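PDB 6P7L: Aln2 from Streptomyces sp. CM020, which belongs to the SnoaL-like branch of the NTF2-like superfamily and probably takes part in biosynthesis of the polyketide antibiotic alnumycin. Local coordinates for residues D113-T125 and V135-R147. Residues are numbered along the deposited sequence; the frame is centred on the assembly and turned at random.
Sequences DGTVSTSYYATVT and VEPTCFVRDTLVR
Tyr120 reaches across to Asp143 on the neighbouring antiparallel strand, its OH donating to OD2 at 2.8 Å from above the carboxylate plane. CG set between the backbone N and the carbonyl carbon (chi1 50°) brings one ring face over Val141, whose branched CB makes a CH-pi contact 3.8 Å from the ring centroid. Asp143 suits this buried place because its two oxygens can take several partners: Tyr44 OH is also hydrogen-bonded to OD2, and Arg157 forms a salt bridge with OD1. The backbones satisfy each other through paired bonds at Val116–Leu145, Thr118–Asp143, Tyr120–Val141 and Ala122–Cys139. Between Ala122 and Thr125 the pairing shifts by one residue. There Glu136 N still finds Val124 O at 2.8 Å, while Thr123 OG1, anti to its own N (chi1 -174°), donates to Glu136 O, also at 2.8 Å. On the other sheet face the rings of Tyr121 and Phe140 meet rim to rim, beside His49 of the second subunit. At the far end a water bridges Gly114 O and Arg147 NH2. The hairpin thus sets a polar cluster among apolar side chains, consistent with the pocket-side interior of NTF2-like folds, where the buried Tyr120 hydroxyl and both Asp143 oxygens all have partners.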
loop_
_atom_site.group_PDB
_atom_site.type_symbol
_atom_site.label_atom_id
_atom_site.label_comp_id
_atom_site.label_asym_id
_atom_site.label_seq_id
_atom_site.Cartn_x
_atom_site.Cartn_y
_atom_site.Cartn_z
ATOM N N ASP A 113 20.898 -6.028 18.205
ATOM C CA ASP A 113 22.095 -5.521 17.545
ATOM C C ASP A 113 21.795 -4.607 16.361
ATOM O O ASP A 113 22.716 -4.252 15.614
ATOM C CB ASP A 113 22.979 -6.682 17.094
ATOM C CG ASP A 113 22.438 -7.405 15.876
ATOM O OD1 ASP A 113 21.297 -7.141 15.432
ATOM O OD2 ASP A 113 23.174 -8.259 15.348
ATOM N N GLY A 114 20.552 -4.173 16.196
ATOM C CA GLY A 114 20.208 -3.285 15.111
ATOM C C GLY A 114 19.793 -3.966 13.823
ATOM O O GLY A 114 19.342 -3.287 12.892
ATOM N N THR A 115 19.922 -5.280 13.731
ATOM C CA THR A 115 19.446 -5.970 12.543
ATOM C C THR A 115 17.925 -5.892 12.472
ATOM O O THR A 115 17.218 -6.111 13.469
ATOM C CB THR A 115 19.889 -7.432 12.556
ATOM O OG1 THR A 115 21.322 -7.483 12.598
ATOM C CG2 THR A 115 19.384 -8.111 11.313
ATOM N N VAL A 116 17.424 -5.585 11.285
ATOM C CA VAL A 116 15.999 -5.411 11.038
ATOM C C VAL A 116 15.472 -6.537 10.164
ATOM O O VAL A 116 16.047 -6.842 9.115
ATOM C CB VAL A 116 15.717 -4.045 10.380
ATOM C CG1 VAL A 116 14.247 -3.925 10.127
ATOM C CG2 VAL A 116 16.260 -2.923 11.243
ATOM N N SER A 117 14.392 -7.180 10.601
ATOM C CA SER A 117 13.734 -8.232 9.830
ATOM C C SER A 117 12.378 -7.703 9.389
ATOM O O SER A 117 11.628 -7.168 10.215
ATOM C CB SER A 117 13.547 -9.512 10.667
ATOM O OG SER A 117 14.781 -10.096 11.013
ATOM N N THR A 118 12.059 -7.861 8.110
ATOM C CA THR A 118 10.741 -7.504 7.612
ATOM C C THR A 118 10.118 -8.666 6.838
ATOM O O THR A 118 10.800 -9.565 6.328
ATOM C CB THR A 118 10.777 -6.251 6.719
ATOM O OG1 THR A 118 11.386 -6.600 5.469
ATOM C CG2 THR A 118 11.529 -5.077 7.385
ATOM N N SER A 119 8.788 -8.650 6.760
ATOM C CA SER A 119 8.027 -9.576 5.927
ATOM C C SER A 119 6.899 -8.754 5.335
ATOM O O SER A 119 6.330 -7.875 6.004
ATOM C CB SER A 119 7.487 -10.784 6.713
ATOM O OG SER A 119 6.328 -10.454 7.480
ATOM N N TYR A 120 6.608 -9.011 4.071
ATOM C CA TYR A 120 5.580 -8.209 3.420
ATOM C C TYR A 120 5.063 -8.912 2.181
ATOM O O TYR A 120 5.653 -9.879 1.687
ATOM C CB TYR A 120 6.108 -6.838 3.036
ATOM C CG TYR A 120 7.405 -6.808 2.273
ATOM C CD1 TYR A 120 8.627 -6.879 2.938
ATOM C CD2 TYR A 120 7.416 -6.665 0.889
ATOM C CE1 TYR A 120 9.826 -6.783 2.245
ATOM C CE2 TYR A 120 8.598 -6.561 0.173
ATOM C CZ TYR A 120 9.813 -6.641 0.864
ATOM O OH TYR A 120 11.004 -6.553 0.172
ATOM N N TYR A 121 3.926 -8.411 1.703
ATOM C CA TYR A 121 3.379 -8.803 0.421
ATOM C C TYR A 121 3.962 -7.907 -0.675
ATOM O O TYR A 121 4.140 -6.707 -0.470
ATOM C CB TYR A 121 1.865 -8.625 0.407
ATOM C CG TYR A 121 1.071 -9.431 1.436
ATOM C CD1 TYR A 121 1.657 -10.431 2.180
ATOM C CD2 TYR A 121 -0.277 -9.182 1.632
ATOM C CE1 TYR A 121 0.911 -11.189 3.088
ATOM C CE2 TYR A 121 -1.020 -9.903 2.537
ATOM C CZ TYR A 121 -0.417 -10.925 3.247
ATOM O OH TYR A 121 -1.168 -11.686 4.111
ATOM N N ALA A 122 4.170 -8.471 -1.855
ATOM C CA ALA A 122 4.614 -7.701 -3.003
ATOM C C ALA A 122 3.970 -8.205 -4.282
ATOM O O ALA A 122 3.698 -9.394 -4.447
ATOM C CB ALA A 122 6.143 -7.720 -3.165
ATOM N N THR A 123 3.744 -7.258 -5.193
ATOM C CA THR A 123 3.396 -7.589 -6.560
ATOM C C THR A 123 3.998 -6.531 -7.467
ATOM O O THR A 123 4.555 -5.531 -7.010
ATOM C CB THR A 123 1.886 -7.709 -6.754
ATOM O OG1 THR A 123 1.625 -8.174 -8.093
ATOM C CG2 THR A 123 1.216 -6.404 -6.524
ATOM N N VAL A 124 3.944 -6.812 -8.756
ATOM C CA VAL A 124 4.425 -5.907 -9.792
ATOM C C VAL A 124 3.293 -5.706 -10.783
ATOM O O VAL A 124 2.718 -6.684 -11.291
ATOM C CB VAL A 124 5.682 -6.450 -10.486
ATOM C CG1 VAL A 124 6.118 -5.521 -11.582
ATOM C CG2 VAL A 124 6.782 -6.602 -9.457
ATOM N N THR A 125 2.973 -4.436 -11.043
ATOM C CA THR A 125 2.128 -4.095 -12.177
ATOM C C THR A 125 3.031 -3.751 -13.355
ATOM O O THR A 125 4.113 -3.185 -13.184
ATOM C CB THR A 125 1.174 -2.932 -11.881
ATOM O OG1 THR A 125 1.899 -1.785 -11.472
ATOM C CG2 THR A 125 0.161 -3.294 -10.754
ATOM N N VAL A 135 -0.917 -7.660 -13.878
ATOM C CA VAL A 135 -0.565 -7.838 -12.467
ATOM C C VAL A 135 0.155 -9.169 -12.310
ATOM O O VAL A 135 -0.411 -10.228 -12.618
ATOM C CB VAL A 135 -1.791 -7.753 -11.555
ATOM C CG1 VAL A 135 -1.394 -7.944 -10.108
ATOM C CG2 VAL A 135 -2.522 -6.448 -11.756
ATOM N N GLU A 136 1.393 -9.113 -11.834
ATOM C CA GLU A 136 2.188 -10.321 -11.665
ATOM C C GLU A 136 1.773 -11.107 -10.419
ATOM O O GLU A 136 1.174 -10.556 -9.487
ATOM C CB GLU A 136 3.665 -9.959 -11.624
ATOM C CG GLU A 136 4.180 -9.495 -12.978
ATOM C CD GLU A 136 5.703 -9.514 -13.083
ATOM O OE1 GLU A 136 6.361 -9.588 -12.018
ATOM O OE2 GLU A 136 6.215 -9.470 -14.221
ATOM N N PRO A 137 2.058 -12.415 -10.399
ATOM C CA PRO A 137 1.712 -13.219 -9.221
ATOM C C PRO A 137 2.228 -12.566 -7.945
ATOM O O PRO A 137 3.356 -12.060 -7.873
ATOM C CB PRO A 137 2.387 -14.573 -9.483
ATOM C CG PRO A 137 2.860 -14.528 -10.918
ATOM C CD PRO A 137 2.748 -13.181 -11.462
ATOM N N THR A 138 1.404 -12.613 -6.907
ATOM C CA THR A 138 1.842 -12.001 -5.674
ATOM C C THR A 138 2.939 -12.849 -5.031
ATOM O O THR A 138 3.101 -14.037 -5.313
ATOM C CB THR A 138 0.659 -11.802 -4.746
ATOM O OG1 THR A 138 -0.011 -13.030 -4.561
ATOM C CG2 THR A 138 -0.331 -10.831 -5.333
ATOM N N CYS A 139 3.748 -12.182 -4.214
ATOM C CA CYS A 139 4.867 -12.777 -3.500
ATOM C C CYS A 139 4.774 -12.450 -2.019
ATOM O O CYS A 139 4.280 -11.389 -1.615
ATOM C CB CYS A 139 6.228 -12.221 -4.008
ATOM S SG CYS A 139 6.622 -12.668 -5.706
ATOM N N PHE A 140 5.319 -13.345 -1.218
ATOM C CA PHE A 140 5.587 -13.073 0.180
ATOM C C PHE A 140 7.085 -12.967 0.343
ATOM O O PHE A 140 7.821 -13.913 0.019
ATOM C CB PHE A 140 5.047 -14.161 1.068
ATOM C CG PHE A 140 5.054 -13.795 2.525
ATOM C CD1 PHE A 140 6.162 -14.022 3.320
ATOM C CD2 PHE A 140 3.949 -13.197 3.090
ATOM C CE1 PHE A 140 6.156 -13.696 4.671
ATOM C CE2 PHE A 140 3.940 -12.855 4.466
ATOM C CZ PHE A 140 5.045 -13.112 5.229
ATOM N N VAL A 141 7.531 -11.820 0.849
ATOM C CA VAL A 141 8.940 -11.460 0.872
ATOM C C VAL A 141 9.409 -11.351 2.315
ATOM O O VAL A 141 8.707 -10.794 3.172
ATOM C CB VAL A 141 9.202 -10.144 0.118
ATOM C CG1 VAL A 141 10.693 -9.932 0.032
ATOM C CG2 VAL A 141 8.613 -10.204 -1.245
ATOM N N ARG A 142 10.600 -11.886 2.579
ATOM C CA ARG A 142 11.269 -11.727 3.866
ATOM C C ARG A 142 12.645 -11.117 3.617
ATOM O O ARG A 142 13.455 -11.673 2.865
ATOM C CB ARG A 142 11.385 -13.053 4.629
ATOM C CG ARG A 142 10.072 -13.586 5.138
ATOM C CD ARG A 142 10.261 -14.607 6.215
ATOM N NE ARG A 142 9.003 -14.831 6.933
ATOM C CZ ARG A 142 8.020 -15.609 6.510
ATOM N NH1 ARG A 142 8.129 -16.259 5.363
ATOM N NH2 ARG A 142 6.929 -15.729 7.245
ATOM N N ASP A 143 12.922 -9.986 4.274
ATOM C CA ASP A 143 14.198 -9.303 4.159
ATOM C C ASP A 143 14.904 -9.223 5.508
ATOM O O ASP A 143 14.266 -9.201 6.565
ATOM C CB ASP A 143 14.036 -7.835 3.688
ATOM C CG ASP A 143 13.714 -7.693 2.220
ATOM O OD1 ASP A 143 13.968 -8.636 1.435
ATOM O OD2 ASP A 143 13.160 -6.596 1.891
ATOM N N THR A 144 16.223 -9.092 5.479
ATOM C CA THR A 144 16.939 -8.550 6.625
ATOM C C THR A 144 17.689 -7.317 6.142
ATOM O O THR A 144 18.236 -7.303 5.021
ATOM C CB THR A 144 17.924 -9.537 7.279
ATOM O OG1 THR A 144 19.051 -9.729 6.422
ATOM C CG2 THR A 144 17.240 -10.848 7.581
ATOM N N LEU A 145 17.664 -6.280 6.976
ATOM C CA LEU A 145 18.373 -5.035 6.732
ATOM C C LEU A 145 19.387 -4.810 7.841
ATOM O O LEU A 145 19.189 -5.212 8.999
ATOM C CB LEU A 145 17.415 -3.828 6.661
ATOM C CG LEU A 145 16.140 -4.042 5.863
ATOM C CD1 LEU A 145 15.149 -2.899 6.086
ATOM C CD2 LEU A 145 16.471 -4.226 4.413
ATOM N N VAL A 146 20.480 -4.144 7.480
ATOM C CA VAL A 146 21.528 -3.823 8.434
ATOM C C VAL A 146 21.927 -2.372 8.228
ATOM O O VAL A 146 21.743 -1.802 7.155
ATOM C CB VAL A 146 22.744 -4.750 8.298
ATOM C CG1 VAL A 146 22.367 -6.179 8.634
ATOM C CG2 VAL A 146 23.374 -4.639 6.891
ATOM N N ARG A 147 22.492 -1.780 9.269
ATOM C CA ARG A 147 22.913 -0.385 9.240
ATOM C C ARG A 147 24.406 -0.304 8.930
ATOM O O ARG A 147 25.213 -0.957 9.594
ATOM C CB ARG A 147 22.604 0.279 10.580
ATOM C CG ARG A 147 22.661 1.783 10.576
ATOM C CD ARG A 147 22.128 2.305 11.905
ATOM N NE ARG A 147 20.736 1.886 12.116
ATOM C CZ ARG A 147 19.702 2.431 11.488
ATOM N NH1 ARG A 147 19.939 3.409 10.626
ATOM N NH2 ARG A 147 18.447 2.001 11.716
HETATM O O HOH W 1 18.729 -0.596 13.274
#